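Local coordinates for protein isomaltodextranase (Arthrobacter globiformis, PDB 5AWO) that hydrolyses alpha-1,6-glucosidic linkages in polysaccharides such as dextran, releasing isomaltose units one after another from the non-reducing chain ends, at residues A[44-48]-A[269-273]; A[392-396]-A[419-423]; A[544-550]-A[587-593]. One frame throughout, in Å; residues are numbered along the deposited sequence. Where two conformers were deposited one is given.

How the contacts relate
The three contacts follow one another along the chain and sit in three parts of the fold. Contact 1 joins helix 44-50 to the loop after strand 263-265 in the catalytic (beta/alpha)8 barrel. Contact 2 packs the turn leading into strand 395-399 against strand 418-423 of a different sheet, through side chains, in the beta-sandwich region, and contact 3 is a backbone ladder between strands 542-549 and 585-592 of the carbohydrate-binding module. Centres are about 29 Å apart for contacts 1 and 2, about 30 Å for contacts 2 and 3, and about 41 Å for contacts 1 and 3, which lie on opposite sides of the chain's centre. Contact 1 lies beside the active site; contacts 2 and 3 lie away from it.

Contact 1 of 3, residues A[44-48]-A[269-273]; sequences YGYSF and DADKG
Tyr44 and Phe48 both swing their rings anti to the backbone N (chi1 -173° and 177°), which carries them off the same side of helix 44-50, one turn apart, to meet Asp271. The place is the (beta/alpha)8 barrel of a family 27 glycoside hydrolase: the helix follows barrel strand 39-42, and residues 269-273 belong to the loop after strand 263-265. This loop folds as a type II' beta turn from Ala270 to Gly273, closed by Gly273 N to Ala270 O at 2.8 Å, with Asp271 taking a positive phi in its second position. At the edge of the tyrosine ring and near its plane, Asp271 N donates to Tyr44 OH at 2.9 Å, a clearly bent bond (131° at the hydrogen). Tyr44 OH also lies 2.6 Å from a water at the ring edge, in its plane, and this water donates to Asp269 OD2 at the same distance. The phenol oxygen thus ties the turn both directly and through solvent, while Asp269 turns its other oxygen to a salt bridge with Arg265. The side chain of Asp269 is about 6 Å from that of Asp201, the probable nucleophile, so the link lies beside the catalytic centre. Phe48 packs differently. Its CB covers the centre of the Tyr44 ring, and one face of its own ring receives both Tyr44 OH and Asp271 CA near the rim; the CH-pi contact puts Asp271 CA 3.9 Å from the centroid of the Phe48 ring. Arg319 NH1 forms a hydrogen bond with Asp271 O. The carboxylate of Asp271 lies obliquely to the phenylalanine, OD2 coming 3.4 Å from Phe48 CZ, while Asp271 OD1 accepts from Lys272 N at 2.7 Å on its anti side.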
ATOM      1  N   TYR A  44      -5.790  16.627  -8.791  1.00 13.44           N
ATOM      2  CA  TYR A  44      -4.650  16.683  -9.722  1.00 13.68           C
ATOM      3  C   TYR A  44      -5.075  16.849 -11.183  1.00 13.58           C
ATOM      4  O   TYR A  44      -4.364  17.485 -11.937  1.00 14.33           O
ATOM      5  CB  TYR A  44      -3.849  15.407  -9.568  1.00 13.83           C
ATOM      6  CG  TYR A  44      -2.537  15.314 -10.300  1.00 13.42           C
ATOM      7  CD1 TYR A  44      -1.358  15.778  -9.717  1.00 14.10           C
ATOM      8  CD2 TYR A  44      -2.444  14.697 -11.579  1.00 14.17           C
ATOM      9  CE1 TYR A  44      -0.141  15.660 -10.363  1.00 14.26           C
ATOM     10  CE2 TYR A  44      -1.230  14.557 -12.207  1.00 14.02           C
ATOM     11  CZ  TYR A  44      -0.088  15.017 -11.606  1.00 14.16           C
ATOM     12  OH  TYR A  44       1.115  14.857 -12.245  1.00 14.86           O
ATOM     13  N   GLY A  45      -6.233  16.311 -11.579  1.00 14.75           N
ATOM     14  CA  GLY A  45      -6.703  16.458 -12.949  1.00 14.91           C
ATOM     15  C   GLY A  45      -7.007  17.886 -13.311  1.00 15.27           C
ATOM     16  O   GLY A  45      -6.957  18.249 -14.486  1.00 15.51           O
ATOM     17  N   TYR A  46      -7.337  18.701 -12.313  1.00 14.80           N
ATOM     18  CA  TYR A  46      -7.432  20.136 -12.506  1.00 15.26           C
ATOM     19  C   TYR A  46      -6.057  20.783 -12.414  1.00 15.41           C
ATOM     20  O   TYR A  46      -5.611  21.491 -13.319  1.00 15.83           O
ATOM     21  CB  TYR A  46      -8.376  20.807 -11.470  1.00 16.14           C
ATOM     22  CG  TYR A  46      -8.458  22.305 -11.738  1.00 16.26           C
ATOM     23  CD1 TYR A  46      -7.473  23.185 -11.297  1.00 17.17           C
ATOM     24  CD2 TYR A  46      -9.479  22.824 -12.537  1.00 17.18           C
ATOM     25  CE1 TYR A  46      -7.519  24.534 -11.606  1.00 17.40           C
ATOM     26  CE2 TYR A  46      -9.547  24.171 -12.810  1.00 18.57           C
ATOM     27  CZ  TYR A  46      -8.553  25.019 -12.381  1.00 18.41           C
ATOM     28  OH  TYR A  46      -8.600  26.378 -12.676  1.00 20.14           O
ATOM     29  N   SER A  47      -5.356  20.570 -11.303  1.00 15.05           N
ATOM     30  CA  SER A  47      -4.235  21.418 -10.992  1.00 15.09           C
ATOM     31  C   SER A  47      -3.009  21.139 -11.837  1.00 14.79           C
ATOM     32  O   SER A  47      -2.226  22.048 -12.116  1.00 15.86           O
ATOM     33  CB  SER A  47      -3.883  21.337  -9.484  1.00 15.29           C
ATOM     34  OG  SER A  47      -4.877  22.008  -8.722  1.00 16.36           O
ATOM     35  N   PHE A  48      -2.784  19.874 -12.197  1.00 14.73           N
ATOM     36  CA  PHE A  48      -1.628  19.565 -13.023  1.00 15.04           C
ATOM     37  C   PHE A  48      -1.694  20.230 -14.430  1.00 15.51           C
ATOM     38  O   PHE A  48      -0.767  20.960 -14.809  1.00 15.67           O
ATOM     39  CB  PHE A  48      -1.329  18.045 -13.088  1.00 15.53           C
ATOM     40  CG  PHE A  48      -0.189  17.728 -14.008  1.00 14.80           C
ATOM     41  CD1 PHE A  48       1.118  17.952 -13.636  1.00 15.31           C
ATOM     42  CD2 PHE A  48      -0.450  17.334 -15.323  1.00 14.49           C
ATOM     43  CE1 PHE A  48       2.164  17.721 -14.508  1.00 16.39           C
ATOM     44  CE2 PHE A  48       0.598  17.130 -16.194  1.00 15.19           C
ATOM     45  CZ  PHE A  48       1.882  17.313 -15.790  1.00 15.42           C
ATOM     46  N   ASP A 269       5.144  10.515 -11.083  1.00 12.80           N
ATOM     47  CA  ASP A 269       3.827  11.129 -11.075  1.00 13.25           C
ATOM     48  C   ASP A 269       3.025  10.760 -12.331  1.00 13.20           C
ATOM     49  O   ASP A 269       3.567  10.662 -13.423  1.00 13.67           O
ATOM     50  CB  ASP A 269       3.929  12.658 -11.065  1.00 13.67           C
ATOM     51  CG  ASP A 269       4.497  13.242  -9.773  1.00 15.48           C
ATOM     52  OD1 ASP A 269       4.927  12.521  -8.851  1.00 14.42           O
ATOM     53  OD2 ASP A 269       4.540  14.496  -9.681  1.00 16.75           O
ATOM     54  N   ALA A 270       1.705  10.668 -12.187  1.00 13.25           N
ATOM     55  CA  ALA A 270       0.850  10.396 -13.337  1.00 12.47           C
ATOM     56  C   ALA A 270       1.053  11.412 -14.469  1.00 13.52           C
ATOM     57  O   ALA A 270       0.949  11.055 -15.646  1.00 13.15           O
ATOM     58  CB  ALA A 270      -0.617  10.354 -12.911  1.00 12.68           C
ATOM     59  N   ASP A 271       1.310  12.670 -14.146  1.00 12.85           N
ATOM     60  CA  ASP A 271       1.653  13.693 -15.151  1.00 13.53           C
ATOM     61  C   ASP A 271       0.534  13.739 -16.190  1.00 14.23           C
ATOM     62  O   ASP A 271      -0.652  13.720 -15.814  1.00 13.01           O
ATOM     63  CB  ASP A 271       3.077  13.377 -15.680  1.00 14.07           C
ATOM     64  CG  ASP A 271       3.741  14.509 -16.481  1.00 14.89           C
ATOM     65  OD1 ASP A 271       3.485  14.564 -17.700  1.00 15.91           O
ATOM     66  OD2 ASP A 271       4.572  15.279 -15.942  1.00 15.94           O
ATOM     67  N   LYS A 272       0.890  13.785 -17.470  1.00 14.14           N
ATOM     68  CA  LYS A 272      -0.070  13.809 -18.572  1.00 15.96           C
ATOM     69  C   LYS A 272      -0.798  12.481 -18.793  1.00 15.08           C
ATOM     70  O   LYS A 272      -1.670  12.394 -19.644  1.00 15.85           O
ATOM     71  CB  LYS A 272       0.658  14.192 -19.871  1.00 18.79           C
ATOM     72  CG  LYS A 272       1.658  13.176 -20.328  1.00 23.76           C
ATOM     73  CD  LYS A 272       2.596  13.718 -21.400  1.00 28.02           C
ATOM     74  CE  LYS A 272       1.927  13.819 -22.756  1.00 31.92           C
ATOM     75  NZ  LYS A 272       1.617  12.477 -23.316  1.00 33.45           N
ATOM     76  N   GLY A 273      -0.481  11.463 -18.010  1.00 14.51           N
ATOM     77  CA  GLY A 273      -1.260  10.251 -18.029  1.00 14.41           C
ATOM     78  C   GLY A 273      -0.939   9.424 -19.261  1.00 13.85           C
ATOM     79  O   GLY A 273       0.172   9.457 -19.826  1.00 14.92           O
TER
HETATM   80  O   HOH W   1       3.347  16.023 -11.437  1.00 15.61           O

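Contact 2 of 3, residues A[392-396]-A[419-423]; sequences DTERW and TKTID
Asp392 OD2 is gripped side-on by two nitrogens of Arg395, whose guanidinium reaches on across the contact to Thr421. Both donors have the oxygen in the guanidinium plane, but they meet the carboxylate differently: Arg395 NH2, 2.9 Å from Asp392 OD2, uses the anti lone pair, whereas Arg395 NE, 2.8 Å from the same oxygen, comes from above the carboxylate plane. A bend at chi3 (-71°) turns the guanidinium so that its remaining nitrogen, NH1, faces the neighbouring strand. There Arg395 NH1 donates to Thr421 O at 2.9 Å, almost straight (168° at the hydrogen) and nearly along the C=O axis. With the aspartate and this carbonyl both at its edge, the guanidinium is fixed in rotation. The other oxygen, Asp392 OD1, accepts from Glu394 N at 2.9 Å, closing an Asx turn within the type I beta turn from Asp392 to Arg395. That turn presents Glu394 to Lys420. Lys420 NZ forms a salt bridge with Glu394 OE1 at 2.8 Å, reaching it from above the carboxylate plane (63° out of it), and a water, 2.8 Å from Lys420 NZ, donates in turn to Asp392 OD2. The ammonium is thus linked to both acids, which would favour its charged form. Glu394 OE2 has a partner of its own in the backbone N of Arg412. Beneath the polar layer, Ile422 CD1 lies 4.0 Å from Arg395 CB, and the isoleucine goes on to pack against Val407 and Leu409 of strand 405-410. Arg395 therefore couples strand 395-399, in one sheet, to strand 418-423, which pairs with strand 450-455 in another, within the antiparallel C-terminal beta-sandwich of alpha-galactosidase-type, family 27 glycosidases.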
ATOM      1  N   ASP A 392       7.041 -11.346 -12.817  1.00 14.24           N
ATOM      2  CA  ASP A 392       6.308 -11.114 -14.071  1.00 14.06           C
ATOM      3  C   ASP A 392       5.348  -9.940 -13.897  1.00 13.79           C
ATOM      4  O   ASP A 392       4.328 -10.061 -13.245  1.00 14.37           O
ATOM      5  CB  ASP A 392       5.546 -12.375 -14.445  1.00 14.34           C
ATOM      6  CG  ASP A 392       5.047 -12.360 -15.867  1.00 15.42           C
ATOM      7  OD1 ASP A 392       4.801 -11.249 -16.413  1.00 14.76           O
ATOM      8  OD2 ASP A 392       4.882 -13.457 -16.459  1.00 15.54           O
ATOM      9  N   THR A 393       5.675  -8.821 -14.551  1.00 13.51           N
ATOM     10  CA  THR A 393       4.843  -7.623 -14.475  1.00 13.39           C
ATOM     11  C   THR A 393       3.445  -7.814 -15.070  1.00 13.26           C
ATOM     12  O   THR A 393       2.565  -7.015 -14.767  1.00 13.22           O
ATOM     13  CB  THR A 393       5.472  -6.399 -15.190  1.00 13.24           C
ATOM     14  OG1 THR A 393       5.540  -6.638 -16.609  1.00 13.10           O
ATOM     15  CG2 THR A 393       6.832  -6.060 -14.637  1.00 13.66           C
ATOM     16  N   GLU A 394       3.230  -8.859 -15.880  1.00 13.31           N
ATOM     17  CA  GLU A 394       2.027  -9.013 -16.666  1.00 13.38           C
ATOM     18  C   GLU A 394       1.048 -10.069 -16.158  1.00 13.67           C
ATOM     19  O   GLU A 394       0.008 -10.265 -16.746  1.00 13.83           O
ATOM     20  CB  GLU A 394       2.403  -9.305 -18.106  1.00 12.83           C
ATOM     21  CG  GLU A 394       3.089  -8.137 -18.790  1.00 13.42           C
ATOM     22  CD  GLU A 394       3.507  -8.498 -20.181  1.00 13.02           C
ATOM     23  OE1 GLU A 394       4.344  -9.420 -20.366  1.00 13.79           O
ATOM     24  OE2 GLU A 394       2.997  -7.848 -21.139  1.00 13.05           O
ATOM     25  N   ARG A 395       1.390 -10.769 -15.073  1.00 13.24           N
ATOM     26  CA  ARG A 395       0.496 -11.769 -14.494  1.00 13.49           C
ATOM     27  C   ARG A 395       0.494 -11.613 -12.983  1.00 13.56           C
ATOM     28  O   ARG A 395       1.560 -11.758 -12.331  1.00 14.28           O
ATOM     29  CB  ARG A 395       0.948 -13.182 -14.880  1.00 14.00           C
ATOM     30  CG  ARG A 395       0.847 -13.428 -16.377  1.00 14.30           C
ATOM     31  CD  ARG A 395       1.167 -14.872 -16.761  1.00 14.82           C
ATOM     32  NE  ARG A 395       2.593 -15.106 -16.584  1.00 15.92           N
ATOM     33  CZ  ARG A 395       3.171 -16.291 -16.414  1.00 16.97           C
ATOM     34  NH1 ARG A 395       2.465 -17.422 -16.375  1.00 16.88           N
ATOM     35  NH2 ARG A 395       4.488 -16.338 -16.290  1.00 18.00           N
ATOM     36  N   TRP A 396      -0.683 -11.356 -12.438  1.00 13.11           N
ATOM     37  CA  TRP A 396      -0.871 -11.005 -11.015  1.00 13.38           C
ATOM     38  C   TRP A 396      -1.926 -11.893 -10.376  1.00 13.71           C
ATOM     39  O   TRP A 396      -2.910 -12.249 -11.021  1.00 13.78           O
ATOM     40  CB  TRP A 396      -1.342  -9.549 -10.900  1.00 14.31           C
ATOM     41  CG  TRP A 396      -0.234  -8.566 -11.129  1.00 13.64           C
ATOM     42  CD1 TRP A 396       0.357  -8.238 -12.314  1.00 14.09           C
ATOM     43  CD2 TRP A 396       0.432  -7.815 -10.120  1.00 14.24           C
ATOM     44  NE1 TRP A 396       1.360  -7.330 -12.099  1.00 13.76           N
ATOM     45  CE2 TRP A 396       1.439  -7.067 -10.756  1.00 13.41           C
ATOM     46  CE3 TRP A 396       0.294  -7.727  -8.735  1.00 14.08           C
ATOM     47  CZ2 TRP A 396       2.296  -6.225 -10.043  1.00 14.08           C
ATOM     48  CZ3 TRP A 396       1.135  -6.898  -8.035  1.00 14.37           C
ATOM     49  CH2 TRP A 396       2.127  -6.159  -8.690  1.00 14.42           C
ATOM     50  N   THR A 419      -0.916 -14.335 -25.539  1.00 14.68           N
ATOM     51  CA  THR A 419      -1.643 -15.171 -24.619  1.00 14.99           C
ATOM     52  C   THR A 419      -0.953 -15.143 -23.251  1.00 14.69           C
ATOM     53  O   THR A 419       0.273 -15.328 -23.167  1.00 16.18           O
ATOM     54  CB  THR A 419      -1.732 -16.614 -25.125  1.00 16.14           C
ATOM     55  OG1 THR A 419      -2.496 -16.610 -26.330  1.00 17.67           O
ATOM     56  CG2 THR A 419      -2.377 -17.542 -24.067  1.00 16.35           C
ATOM     57  N   LYS A 420      -1.738 -14.925 -22.206  1.00 14.02           N
ATOM     58  CA  LYS A 420      -1.274 -14.979 -20.836  1.00 14.25           C
ATOM     59  C   LYS A 420      -2.119 -15.969 -20.066  1.00 14.26           C
ATOM     60  O   LYS A 420      -3.340 -16.022 -20.263  1.00 14.45           O
ATOM     61  CB  LYS A 420      -1.401 -13.602 -20.169  1.00 13.95           C
ATOM     62  CG  LYS A 420      -0.595 -12.491 -20.825  1.00 15.02           C
ATOM     63  CD  LYS A 420       0.901 -12.720 -20.718  1.00 14.93           C
ATOM     64  CE  LYS A 420       1.691 -11.551 -21.275  1.00 15.38           C
ATOM     65  NZ  LYS A 420       3.160 -11.808 -21.334  1.00 15.43           N
ATOM     66  N   THR A 421      -1.482 -16.711 -19.158  1.00 14.92           N
ATOM     67  CA  THR A 421      -2.155 -17.795 -18.433  1.00 15.32           C
ATOM     68  C   THR A 421      -1.626 -17.875 -17.008  1.00 16.29           C
ATOM     69  O   THR A 421      -0.417 -17.716 -16.775  1.00 15.57           O
ATOM     70  CB  THR A 421      -1.921 -19.141 -19.138  1.00 15.53           C
ATOM     71  OG1 THR A 421      -2.493 -19.102 -20.450  1.00 15.82           O
ATOM     72  CG2 THR A 421      -2.520 -20.288 -18.375  1.00 16.50           C
ATOM     73  N   ILE A 422      -2.540 -18.110 -16.080  1.00 16.16           N
ATOM     74  CA  ILE A 422      -2.202 -18.480 -14.714  1.00 17.07           C
ATOM     75  C   ILE A 422      -2.839 -19.846 -14.441  1.00 17.85           C
ATOM     76  O   ILE A 422      -4.050 -20.022 -14.553  1.00 17.85           O
ATOM     77  CB  ILE A 422      -2.660 -17.412 -13.692  1.00 17.90           C
ATOM     78  CG1 ILE A 422      -1.661 -16.241 -13.688  1.00 18.67           C
ATOM     79  CG2 ILE A 422      -2.774 -17.979 -12.274  1.00 18.24           C
ATOM     80  CD1 ILE A 422      -0.321 -16.573 -13.096  1.00 20.41           C
ATOM     81  N   ASP A 423      -1.984 -20.793 -14.077  1.00 18.77           N
ATOM     82  CA  ASP A 423      -2.403 -22.157 -13.794  1.00 18.94           C
ATOM     83  C   ASP A 423      -2.563 -22.328 -12.295  1.00 18.68           C
ATOM     84  O   ASP A 423      -1.671 -21.942 -11.510  1.00 17.60           O
ATOM     85  CB  ASP A 423      -1.344 -23.112 -14.318  1.00 18.94           C
ATOM     86  CG  ASP A 423      -1.795 -24.553 -14.232  1.00 20.19           C
ATOM     87  OD1 ASP A 423      -1.706 -25.177 -13.137  1.00 22.81           O
ATOM     88  OD2 ASP A 423      -2.274 -25.054 -15.254  1.00 21.29           O
TER
HETATM   89  O   HOH W   2       3.879 -13.152 -19.008  1.00 21.67           O
HETATM   90  O   HOH W   3       2.981  -9.268 -23.478  1.00 13.93           O

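Contact 3 of 3, residues A[544-550]-A[587-593]; sequences MTVTAEK and NLVTIGR
Thr545, Thr547 and Glu549 pair with Gly592, Thr590 and Leu588, each pair exchanging two N-H...O bonds. The shortest are Thr545 N to Gly592 O and Leu588 N to Glu549 O, both 2.8 Å. Between the hydrogen-bonded pairs, at Val546-Ile591 and Ala548-Val589, which are non-hydrogen-bonded, CA-H...O contacts fill the ladder, as from Val589 CA to Thr547 O at 3.3 Å.

Waters reinforce it. One donates to both Thr545 O (2.6 Å) and Thr590 O. Another links Leu588 O to Thr547 OG1, which chi1 (59°) sets between the backbone N and the carbonyl carbon. The hydroxyl of Thr590 also bonds Thr517 on strand 515-522, while Glu549 forms a salt bridge with Arg33.

The two strands are adjacent members of an antiparallel sheet in the beta-sandwich of the carbohydrate-binding module, classed as CBM35. Apolar contacts gather on the face of Val546, Ala548, Val589 and Ile591, where Ala548 and Val589 also touch strand 574-582 of another sheet. Here Val546 CG2 meets Ile591 CG1 at 4.0 Å. Met544 adds to this packing at the ladder's end: Met544 CB lies 3.7 Å from Ile591 CG1, and Met544 CG reaches Ile591 CD1 at 4.1 Å. A bend at chi2 (-73°) carries its thioether across the aliphatic part of Arg593 at about a right angle, Met544 CE coming within 3.5 Å of Arg593 CG. Cut back to an alanine, this position would keep CB against Ile591 but would probably strip CB and CG of Arg593 of their cover and open a gap beside the isoleucine tip. Beyond, Arg593 NH2 bonds Gly599 O.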
ATOM      1  N   MET A 544       8.202 -22.203  15.270  1.00 25.92           N
ATOM      2  CA  MET A 544       7.777 -20.860  14.844  1.00 25.76           C
ATOM      3  C   MET A 544       6.732 -20.346  15.797  1.00 27.39           C
ATOM      4  O   MET A 544       5.973 -21.128  16.378  1.00 28.43           O
ATOM      5  CB  MET A 544       7.177 -20.895  13.425  1.00 25.29           C
ATOM      6  CG  MET A 544       8.146 -21.362  12.375  1.00 25.27           C
ATOM      7  SD  MET A 544       9.444 -20.185  11.951  1.00 25.31           S
ATOM      8  CE  MET A 544      10.884 -21.215  11.709  1.00 28.79           C
ATOM      9  N   THR A 545       6.679 -19.026  15.947  1.00 25.28           N
ATOM     10  CA  THR A 545       5.656 -18.389  16.751  1.00 26.14           C
ATOM     11  C   THR A 545       4.442 -18.071  15.880  1.00 27.28           C
ATOM     12  O   THR A 545       4.598 -17.477  14.803  1.00 27.64           O
ATOM     13  CB  THR A 545       6.210 -17.108  17.406  1.00 27.06           C
ATOM     14  OG1 THR A 545       7.346 -17.443  18.230  1.00 27.66           O
ATOM     15  CG2 THR A 545       5.143 -16.416  18.219  1.00 27.17           C
ATOM     16  N   VAL A 546       3.255 -18.480  16.330  1.00 27.66           N
ATOM     17  CA  VAL A 546       2.006 -18.318  15.575  1.00 28.13           C
ATOM     18  C   VAL A 546       1.005 -17.533  16.403  1.00 31.60           C
ATOM     19  O   VAL A 546       0.766 -17.854  17.574  1.00 31.60           O
ATOM     20  CB  VAL A 546       1.380 -19.664  15.153  1.00 27.60           C
ATOM     21  CG1 VAL A 546       0.044 -19.450  14.434  1.00 28.41           C
ATOM     22  CG2 VAL A 546       2.339 -20.453  14.270  1.00 27.24           C
ATOM     23  N   THR A 547       0.440 -16.485  15.801  1.00 28.15           N
ATOM     24  CA  THR A 547      -0.641 -15.743  16.408  1.00 28.48           C
ATOM     25  C   THR A 547      -1.846 -15.642  15.477  1.00 28.70           C
ATOM     26  O   THR A 547      -1.734 -15.819  14.248  1.00 28.30           O
ATOM     27  CB  THR A 547      -0.235 -14.306  16.809  1.00 28.04           C
ATOM     28  OG1 THR A 547       0.211 -13.554  15.655  1.00 28.64           O
ATOM     29  CG2 THR A 547       0.852 -14.304  17.847  1.00 29.30           C
ATOM     30  N   ALA A 548      -2.997 -15.390  16.090  1.00 28.70           N
ATOM     31  CA  ALA A 548      -4.170 -14.859  15.400  1.00 26.61           C
ATOM     32  C   ALA A 548      -4.608 -13.571  16.083  1.00 26.46           C
ATOM     33  O   ALA A 548      -4.575 -13.463  17.320  1.00 25.58           O
ATOM     34  CB  ALA A 548      -5.300 -15.879  15.373  1.00 26.78           C
ATOM     35  N   GLU A 549      -5.000 -12.570  15.273  1.00 22.77           N
ATOM     36  CA  GLU A 549      -5.363 -11.253  15.744  1.00 22.33           C
ATOM     37  C   GLU A 549      -6.525 -10.696  14.924  1.00 20.50           C
ATOM     38  O   GLU A 549      -6.718 -11.091  13.743  1.00 21.81           O
ATOM     39  CB  GLU A 549      -4.185 -10.277  15.590  1.00 22.43           C
ATOM     40  CG  GLU A 549      -2.998 -10.590  16.489  1.00 22.92           C
ATOM     41  CD  GLU A 549      -1.809  -9.659  16.296  1.00 24.91           C
ATOM     42  OE1 GLU A 549      -1.826  -8.830  15.346  1.00 23.19           O
ATOM     43  OE2 GLU A 549      -0.838  -9.741  17.080  1.00 24.70           O
ATOM     44  N   LYS A 550      -7.256  -9.770  15.527  1.00 20.62           N
ATOM     45  CA  LYS A 550      -8.245  -9.000  14.788  0.50 19.64           C
ATOM     46  C   LYS A 550      -7.487  -7.972  13.962  1.00 19.35           C
ATOM     47  O   LYS A 550      -6.275  -7.795  14.139  1.00 18.27           O
ATOM     48  CB  LYS A 550      -9.214  -8.278  15.717  0.50 19.29           C
ATOM     49  CG  LYS A 550      -9.965  -9.179  16.688  0.50 18.76           C
ATOM     50  CD  LYS A 550     -10.861  -8.344  17.576  0.50 18.57           C
ATOM     51  CE  LYS A 550     -12.179  -7.984  16.904  0.50 17.89           C
ATOM     52  NZ  LYS A 550     -13.093  -9.153  16.749  0.50 17.15           N
ATOM     53  N   ASN A 587      -9.552 -12.568  10.402  1.00 23.05           N
ATOM     54  CA  ASN A 587      -8.440 -12.807  11.304  1.00 24.64           C
ATOM     55  C   ASN A 587      -7.150 -12.671  10.524  1.00 21.92           C
ATOM     56  O   ASN A 587      -7.080 -13.100   9.366  1.00 21.66           O
ATOM     57  CB  ASN A 587      -8.505 -14.232  11.902  1.00 27.58           C
ATOM     58  CG  ASN A 587      -9.750 -14.460  12.733  1.00 30.68           C
ATOM     59  OD1 ASN A 587      -9.769 -14.198  13.954  1.00 32.31           O
ATOM     60  ND2 ASN A 587     -10.812 -14.900  12.069  1.00 30.22           N
ATOM     61  N   LEU A 588      -6.128 -12.121  11.166  1.00 21.60           N
ATOM     62  CA  LEU A 588      -4.782 -12.144  10.617  1.00 20.35           C
ATOM     63  C   LEU A 588      -3.982 -13.226  11.318  1.00 19.94           C
ATOM     64  O   LEU A 588      -3.790 -13.147  12.547  1.00 22.00           O
ATOM     65  CB  LEU A 588      -4.097 -10.787  10.775  1.00 19.30           C
ATOM     66  CG  LEU A 588      -4.647  -9.616   9.944  1.00 19.56           C
ATOM     67  CD1 LEU A 588      -4.711  -9.978   8.464  1.00 19.52           C
ATOM     68  CD2 LEU A 588      -6.001  -9.117  10.411  1.00 20.57           C
ATOM     69  N   VAL A 589      -3.556 -14.227  10.569  1.00 20.49           N
ATOM     70  CA  VAL A 589      -2.774 -15.333  11.116  1.00 21.39           C
ATOM     71  C   VAL A 589      -1.353 -15.100  10.664  1.00 22.39           C
ATOM     72  O   VAL A 589      -1.059 -15.138   9.456  1.00 21.74           O
ATOM     73  CB  VAL A 589      -3.315 -16.702  10.646  1.00 23.30           C
ATOM     74  CG1 VAL A 589      -2.446 -17.835  11.174  1.00 24.30           C
ATOM     75  CG2 VAL A 589      -4.753 -16.892  11.112  1.00 23.29           C
ATOM     76  N   THR A 590      -0.481 -14.832  11.630  1.00 20.26           N
ATOM     77  CA  THR A 590       0.919 -14.544  11.398  1.00 21.11           C
ATOM     78  C   THR A 590       1.796 -15.635  12.004  1.00 23.41           C
ATOM     79  O   THR A 590       1.625 -15.997  13.180  1.00 25.69           O
ATOM     80  CB  THR A 590       1.276 -13.149  11.936  1.00 21.50           C
ATOM     81  OG1 THR A 590       0.539 -12.169  11.168  1.00 21.41           O
ATOM     82  CG2 THR A 590       2.758 -12.840  11.850  1.00 20.31           C
ATOM     83  N   ILE A 591       2.719 -16.123  11.194  1.00 22.28           N
ATOM     84  CA  ILE A 591       3.716 -17.135  11.575  1.00 22.36           C
ATOM     85  C   ILE A 591       5.092 -16.555  11.318  1.00 23.47           C
ATOM     86  O   ILE A 591       5.356 -16.071  10.217  1.00 22.53           O
ATOM     87  CB  ILE A 591       3.525 -18.484  10.824  1.00 23.98           C
ATOM     88  CG1 ILE A 591       4.654 -19.466  11.174  1.00 24.51           C
ATOM     89  CG2 ILE A 591       3.425 -18.294   9.308  1.00 23.62           C
ATOM     90  CD1 ILE A 591       4.374 -20.913  10.778  1.00 25.13           C
ATOM     91  N   GLY A 592       5.973 -16.581  12.326  1.00 22.11           N
ATOM     92  CA  GLY A 592       7.297 -16.011  12.194  1.00 22.05           C
ATOM     93  C   GLY A 592       8.298 -16.614  13.158  1.00 22.48           C
ATOM     94  O   GLY A 592       7.918 -17.371  14.042  1.00 25.01           O
ATOM     95  N   ARG A 593       9.560 -16.272  12.949  1.00 22.03           N
ATOM     96  CA  ARG A 593      10.661 -16.884  13.687  1.00 23.06           C
ATOM     97  C   ARG A 593      11.256 -15.861  14.648  1.00 22.45           C
ATOM     98  O   ARG A 593      12.035 -14.995  14.247  1.00 22.22           O
ATOM     99  CB  ARG A 593      11.698 -17.396  12.695  1.00 23.07           C
ATOM    100  CG  ARG A 593      12.532 -18.563  13.228  1.00 23.25           C
ATOM    101  CD  ARG A 593      13.527 -18.098  14.268  1.00 24.44           C
ATOM    102  NE  ARG A 593      14.602 -19.084  14.420  1.00 24.47           N
ATOM    103  CZ  ARG A 593      15.607 -18.962  15.268  1.00 25.12           C
ATOM    104  NH1 ARG A 593      15.673 -17.912  16.083  1.00 24.53           N
ATOM    105  NH2 ARG A 593      16.549 -19.897  15.292  1.00 25.21           N
TER
HETATM  106  O   HOH W   4       3.474 -15.137  14.943  1.00 29.48           O
HETATM  107  O   HOH W   5      -1.664 -12.241  14.089  1.00 22.90           O
HETATM  108  O   HOH W   6      -0.578 -10.093  12.596  1.00 20.96           O